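Local atomic coordinates of glypican-1 (Homo sapiens, PDB entry 4YWT), a protein that serves at the cell surface as a heparan sulfate proteoglycan, binding alpha-4(V) collagen through its sugar chains and taking part in Schwann cell myelination. Residues Ser221-Lys235 and Gln455-Ala469. The protein carries 3 engineered substitutions. Residues are numbered along the deposited sequence; the frame is centred on the assembly and turned at random.
Sequences SFVQGLGVASDVVRK and QIMQLKIMTNRLRSA
Ser221 meets Leu466 and Ala469 where helix 204-236 packs against the last modelled helix, 450-471; the two local axes run antiparallel at 167° and approach to 9.8 Å. Its CB lies 3.7 Å from Leu466 CD2 and also packs on the Ala469 methyl, while OG is hydrogen-bonded to the carbonyl of Val217 one turn back. One turn on, Gln224 and Gly225 receive Met462, a knob in the hole formed by Ser221, Gln224, Gly225 and Val228. With CG anti to the backbone N (chi1 -171°) and the chain bent at chi2 and chi3, Met462 lays CG 3.7 Å from Gly225 CA and brings CE 3.5 Å from Ser221 O. Gln224 crosses this thioether nearly at a right angle, its CB against both SD and CE. Val228 closes the hole with CG2, 3.8 Å from Met462 SD. At Val232 the same branch turns to two partners: CG2 is 3.9 Å from Leu459 CD2, whose side chain also rests on Leu292 of helix 286-299, and 3.5 Å from Gln455 OE1. Lys235 ends the segment by passing its aliphatic chain across the Gln455 amide, CD coming close to both OE1 and NE2. A water then joins the polar ends, accepting from Lys235 NZ at 2.9 Å and donating to Gln455 OE1. The chemistry therefore changes along this pairing in glypican-1's elongated helical core: the Met462 knob and the valine-leucine contacts bring the helices together by van der Waals packing, whereas the polar link between the two segments is the water bridge at the Lys235 end.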
loop_
_atom_site.group_PDB
_atom_site.type_symbol
_atom_site.label_atom_id
_atom_site.label_comp_id
_atom_site.label_asym_id
_atom_site.label_seq_id
_atom_site.Cartn_x
_atom_site.Cartn_y
_atom_site.Cartn_z
ATOM N N SER A 221 0.787 3.977 -12.458
ATOM C CA SER A 221 1.124 2.671 -11.907
ATOM C C SER A 221 1.374 2.753 -10.404
ATOM O O SER A 221 1.008 1.845 -9.654
ATOM C CB SER A 221 2.346 2.090 -12.617
ATOM O OG SER A 221 2.094 1.935 -14.003
ATOM N N PHE A 222 2.000 3.841 -9.968
ATOM C CA PHE A 222 2.252 4.037 -8.543
ATOM C C PHE A 222 0.934 4.151 -7.773
ATOM O O PHE A 222 0.707 3.436 -6.781
ATOM C CB PHE A 222 3.116 5.279 -8.317
ATOM C CG PHE A 222 3.450 5.533 -6.873
ATOM C CD1 PHE A 222 4.458 4.818 -6.246
ATOM C CD2 PHE A 222 2.765 6.492 -6.148
ATOM C CE1 PHE A 222 4.769 5.049 -4.920
ATOM C CE2 PHE A 222 3.074 6.731 -4.821
ATOM C CZ PHE A 222 4.076 6.008 -4.207
ATOM N N VAL A 223 0.062 5.043 -8.243
ATOM C CA VAL A 223 -1.244 5.231 -7.610
ATOM C C VAL A 223 -2.048 3.922 -7.580
ATOM O O VAL A 223 -2.619 3.543 -6.542
ATOM C CB VAL A 223 -2.048 6.335 -8.333
ATOM C CG1 VAL A 223 -3.530 6.243 -8.002
ATOM C CG2 VAL A 223 -1.492 7.707 -7.975
ATOM N N GLN A 224 -2.068 3.229 -8.717
ATOM C CA GLN A 224 -2.711 1.921 -8.827
ATOM C C GLN A 224 -2.167 0.939 -7.792
ATOM O O GLN A 224 -2.924 0.191 -7.172
ATOM C CB GLN A 224 -2.522 1.351 -10.232
ATOM C CG GLN A 224 -3.761 1.417 -11.108
ATOM C CD GLN A 224 -3.457 1.131 -12.567
ATOM O OE1 GLN A 224 -2.311 0.864 -12.934
ATOM N NE2 GLN A 224 -4.484 1.182 -13.407
ATOM N N GLY A 225 -0.848 0.952 -7.614
ATOM C CA GLY A 225 -0.195 0.116 -6.624
ATOM C C GLY A 225 -0.655 0.427 -5.213
ATOM O O GLY A 225 -0.933 -0.484 -4.426
ATOM N N LEU A 226 -0.734 1.715 -4.885
ATOM C CA LEU A 226 -1.249 2.112 -3.575
ATOM C C LEU A 226 -2.668 1.585 -3.368
ATOM O O LEU A 226 -2.997 1.040 -2.302
ATOM C CB LEU A 226 -1.222 3.634 -3.417
ATOM C CG LEU A 226 0.160 4.271 -3.258
ATOM C CD1 LEU A 226 0.054 5.783 -3.314
ATOM C CD2 LEU A 226 0.807 3.821 -1.956
ATOM N N GLY A 227 -3.500 1.736 -4.397
ATOM C CA GLY A 227 -4.860 1.226 -4.343
ATOM C C GLY A 227 -4.925 -0.273 -4.089
ATOM O O GLY A 227 -5.699 -0.746 -3.246
ATOM N N VAL A 228 -4.099 -1.022 -4.815
ATOM C CA VAL A 228 -4.063 -2.473 -4.683
ATOM C C VAL A 228 -3.617 -2.883 -3.285
ATOM O O VAL A 228 -4.241 -3.740 -2.669
ATOM C CB VAL A 228 -3.131 -3.118 -5.731
ATOM C CG1 VAL A 228 -2.786 -4.553 -5.335
ATOM C CG2 VAL A 228 -3.771 -3.074 -7.108
ATOM N N ALA A 229 -2.548 -2.270 -2.783
ATOM C CA ALA A 229 -2.080 -2.563 -1.430
ATOM C C ALA A 229 -3.187 -2.303 -0.408
ATOM O O ALA A 229 -3.437 -3.126 0.488
ATOM C CB ALA A 229 -0.848 -1.738 -1.100
ATOM N N SER A 230 -3.856 -1.163 -0.560
ATOM C CA SER A 230 -4.946 -0.796 0.338
ATOM C C SER A 230 -6.051 -1.852 0.334
ATOM O O SER A 230 -6.481 -2.321 1.398
ATOM C CB SER A 230 -5.514 0.571 -0.049
ATOM O OG SER A 230 -6.135 1.196 1.060
ATOM N N ASP A 231 -6.504 -2.232 -0.859
ATOM C CA ASP A 231 -7.564 -3.231 -0.986
ATOM C C ASP A 231 -7.147 -4.587 -0.419
ATOM O O ASP A 231 -7.946 -5.276 0.218
ATOM C CB ASP A 231 -7.984 -3.383 -2.448
ATOM C CG ASP A 231 -8.845 -2.234 -2.928
ATOM O OD1 ASP A 231 -9.437 -1.540 -2.075
ATOM O OD2 ASP A 231 -8.932 -2.024 -4.157
ATOM N N VAL A 232 -5.893 -4.964 -0.657
ATOM C CA VAL A 232 -5.358 -6.219 -0.147
ATOM C C VAL A 232 -5.398 -6.231 1.373
ATOM O O VAL A 232 -5.868 -7.194 1.969
ATOM C CB VAL A 232 -3.910 -6.466 -0.625
ATOM C CG1 VAL A 232 -3.251 -7.555 0.211
ATOM C CG2 VAL A 232 -3.894 -6.842 -2.099
ATOM N N VAL A 233 -4.919 -5.158 1.999
ATOM C CA VAL A 233 -4.963 -5.076 3.457
ATOM C C VAL A 233 -6.405 -5.146 3.967
ATOM O O VAL A 233 -6.718 -5.923 4.883
ATOM C CB VAL A 233 -4.300 -3.786 3.970
ATOM C CG1 VAL A 233 -4.498 -3.645 5.476
ATOM C CG2 VAL A 233 -2.821 -3.782 3.618
ATOM N N ARG A 234 -7.278 -4.346 3.358
ATOM C CA ARG A 234 -8.690 -4.316 3.738
ATOM C C ARG A 234 -9.351 -5.694 3.661
ATOM O O ARG A 234 -10.171 -6.047 4.509
ATOM C CB ARG A 234 -9.455 -3.327 2.854
ATOM C CG ARG A 234 -10.960 -3.320 3.086
ATOM C CD ARG A 234 -11.673 -2.382 2.124
ATOM N NE ARG A 234 -11.373 -2.687 0.727
ATOM C CZ ARG A 234 -11.998 -3.616 0.012
ATOM N NH1 ARG A 234 -12.962 -4.342 0.560
ATOM N NH2 ARG A 234 -11.656 -3.821 -1.252
ATOM N N LYS A 235 -8.986 -6.473 2.648
ATOM C CA LYS A 235 -9.593 -7.783 2.437
ATOM C C LYS A 235 -9.001 -8.848 3.359
ATOM O O LYS A 235 -9.723 -9.687 3.897
ATOM C CB LYS A 235 -9.439 -8.203 0.975
ATOM C CG LYS A 235 -10.340 -7.428 0.027
ATOM C CD LYS A 235 -9.949 -7.644 -1.423
ATOM C CE LYS A 235 -10.835 -6.830 -2.352
ATOM N NZ LYS A 235 -10.167 -6.534 -3.649
ATOM N N GLN A 455 -5.530 -12.412 -2.987
ATOM C CA GLN A 455 -4.789 -11.179 -2.731
ATOM C C GLN A 455 -3.354 -11.278 -3.241
ATOM O O GLN A 455 -2.815 -10.320 -3.805
ATOM C CB GLN A 455 -4.798 -10.847 -1.240
ATOM C CG GLN A 455 -6.187 -10.608 -0.675
ATOM C CD GLN A 455 -7.079 -9.853 -1.638
ATOM O OE1 GLN A 455 -6.843 -8.682 -1.933
ATOM N NE2 GLN A 455 -8.111 -10.524 -2.136
ATOM N N ILE A 456 -2.743 -12.443 -3.047
ATOM C CA ILE A 456 -1.399 -12.700 -3.545
ATOM C C ILE A 456 -1.381 -12.583 -5.067
ATOM O O ILE A 456 -0.443 -12.021 -5.646
ATOM C CB ILE A 456 -0.887 -14.091 -3.105
ATOM C CG1 ILE A 456 -0.609 -14.095 -1.601
ATOM C CG2 ILE A 456 0.376 -14.471 -3.856
ATOM C CD1 ILE A 456 -0.140 -15.429 -1.063
ATOM N N MET A 457 -2.428 -13.092 -5.711
ATOM C CA MET A 457 -2.551 -12.933 -7.158
ATOM C C MET A 457 -2.606 -11.458 -7.551
ATOM O O MET A 457 -1.926 -11.030 -8.494
ATOM C CB MET A 457 -3.787 -13.661 -7.695
ATOM C CG MET A 457 -3.694 -15.182 -7.672
ATOM S SD MET A 457 -2.070 -15.848 -8.109
ATOM C CE MET A 457 -1.754 -15.080 -9.700
ATOM N N GLN A 458 -3.410 -10.684 -6.824
ATOM C CA GLN A 458 -3.499 -9.243 -7.066
ATOM C C GLN A 458 -2.126 -8.572 -6.969
ATOM O O GLN A 458 -1.740 -7.782 -7.845
ATOM C CB GLN A 458 -4.472 -8.592 -6.081
ATOM C CG GLN A 458 -5.918 -9.032 -6.254
ATOM C CD GLN A 458 -6.468 -8.692 -7.627
ATOM O OE1 GLN A 458 -6.690 -7.524 -7.948
ATOM N NE2 GLN A 458 -6.691 -9.715 -8.446
ATOM N N LEU A 459 -1.391 -8.900 -5.909
ATOM C CA LEU A 459 -0.039 -8.381 -5.725
ATOM C C LEU A 459 0.853 -8.737 -6.911
ATOM O O LEU A 459 1.576 -7.881 -7.426
ATOM C CB LEU A 459 0.577 -8.909 -4.427
ATOM C CG LEU A 459 -0.094 -8.514 -3.110
ATOM C CD1 LEU A 459 0.612 -9.168 -1.934
ATOM C CD2 LEU A 459 -0.118 -7.006 -2.944
ATOM N N LYS A 460 0.795 -9.995 -7.345
ATOM C CA LYS A 460 1.553 -10.438 -8.517
ATOM C C LYS A 460 1.257 -9.578 -9.745
ATOM O O LYS A 460 2.172 -9.052 -10.394
ATOM C CB LYS A 460 1.246 -11.900 -8.846
ATOM C CG LYS A 460 1.762 -12.918 -7.847
ATOM C CD LYS A 460 1.654 -14.318 -8.437
ATOM C CE LYS A 460 1.830 -15.396 -7.385
ATOM N NZ LYS A 460 1.455 -16.736 -7.922
ATOM N N ILE A 461 -0.029 -9.445 -10.055
ATOM C CA ILE A 461 -0.467 -8.694 -11.227
ATOM C C ILE A 461 -0.014 -7.234 -11.189
ATOM O O ILE A 461 0.572 -6.728 -12.159
ATOM C CB ILE A 461 -2.000 -8.745 -11.372
ATOM C CG1 ILE A 461 -2.452 -10.180 -11.658
ATOM C CG2 ILE A 461 -2.466 -7.811 -12.478
ATOM C CD1 ILE A 461 -3.940 -10.396 -11.509
ATOM N N MET A 462 -0.275 -6.562 -10.070
ATOM C CA MET A 462 0.114 -5.163 -9.935
ATOM C C MET A 462 1.631 -5.008 -10.050
ATOM O O MET A 462 2.123 -4.080 -10.699
ATOM C CB MET A 462 -0.382 -4.590 -8.607
ATOM C CG MET A 462 -0.223 -3.081 -8.477
ATOM S SD MET A 462 -1.166 -2.158 -9.705
ATOM C CE MET A 462 0.159 -1.380 -10.622
ATOM N N THR A 463 2.364 -5.930 -9.431
ATOM C CA THR A 463 3.823 -5.913 -9.489
ATOM C C THR A 463 4.314 -6.010 -10.925
ATOM O O THR A 463 5.188 -5.246 -11.342
ATOM C CB THR A 463 4.442 -7.060 -8.679
ATOM O OG1 THR A 463 3.985 -6.992 -7.324
ATOM C CG2 THR A 463 5.963 -6.968 -8.704
ATOM N N ASN A 464 3.750 -6.952 -11.680
ATOM C CA ASN A 464 4.081 -7.082 -13.095
ATOM C C ASN A 464 3.798 -5.788 -13.850
ATOM O O ASN A 464 4.642 -5.311 -14.623
ATOM C CB ASN A 464 3.308 -8.242 -13.726
ATOM C CG ASN A 464 3.764 -9.594 -13.210
ATOM O OD1 ASN A 464 4.927 -9.772 -12.846
ATOM N ND2 ASN A 464 2.848 -10.555 -13.179
ATOM N N ARG A 465 2.616 -5.219 -13.612
ATOM C CA ARG A 465 2.262 -3.924 -14.194
ATOM C C ARG A 465 3.324 -2.861 -13.920
ATOM O O ARG A 465 3.663 -2.074 -14.801
ATOM C CB ARG A 465 0.916 -3.428 -13.660
ATOM C CG ARG A 465 -0.311 -4.069 -14.281
ATOM C CD ARG A 465 -1.514 -3.148 -14.110
ATOM N NE ARG A 465 -2.770 -3.769 -14.521
ATOM C CZ ARG A 465 -3.715 -4.165 -13.678
ATOM N NH1 ARG A 465 -3.551 -4.004 -12.371
ATOM N NH2 ARG A 465 -4.828 -4.720 -14.137
ATOM N N LEU A 466 3.842 -2.842 -12.695
ATOM C CA LEU A 466 4.825 -1.836 -12.298
ATOM C C LEU A 466 6.218 -2.096 -12.859
ATOM O O LEU A 466 6.989 -1.161 -13.075
ATOM C CB LEU A 466 4.895 -1.740 -10.774
ATOM C CG LEU A 466 3.809 -0.883 -10.129
ATOM C CD1 LEU A 466 3.396 -1.466 -8.797
ATOM C CD2 LEU A 466 4.312 0.541 -9.953
ATOM N N ARG A 467 6.550 -3.363 -13.083
ATOM C CA ARG A 467 7.832 -3.701 -13.687
ATOM C C ARG A 467 7.816 -3.310 -15.161
ATOM O O ARG A 467 8.777 -2.719 -15.677
ATOM C CB ARG A 467 8.134 -5.190 -13.507
ATOM C CG ARG A 467 8.431 -5.564 -12.061
ATOM C CD ARG A 467 8.640 -7.058 -11.872
ATOM N NE ARG A 467 9.084 -7.361 -10.512
ATOM C CZ ARG A 467 9.106 -8.581 -9.982
ATOM N NH1 ARG A 467 8.705 -9.625 -10.693
ATOM N NH2 ARG A 467 9.528 -8.754 -8.736
ATOM N N SER A 468 6.709 -3.623 -15.829
ATOM C CA SER A 468 6.525 -3.208 -17.216
ATOM C C SER A 468 6.541 -1.686 -17.326
ATOM O O SER A 468 7.195 -1.128 -18.205
ATOM C CB SER A 468 5.219 -3.767 -17.780
ATOM O OG SER A 468 5.272 -5.180 -17.870
ATOM N N ALA A 469 5.821 -1.025 -16.424
ATOM C CA ALA A 469 5.780 0.433 -16.383
ATOM C C ALA A 469 7.178 1.007 -16.192
ATOM O O ALA A 469 7.535 2.013 -16.805
ATOM C CB ALA A 469 4.857 0.909 -15.275
HETATM O O HOH W 1 -7.260 -6.664 -3.840
#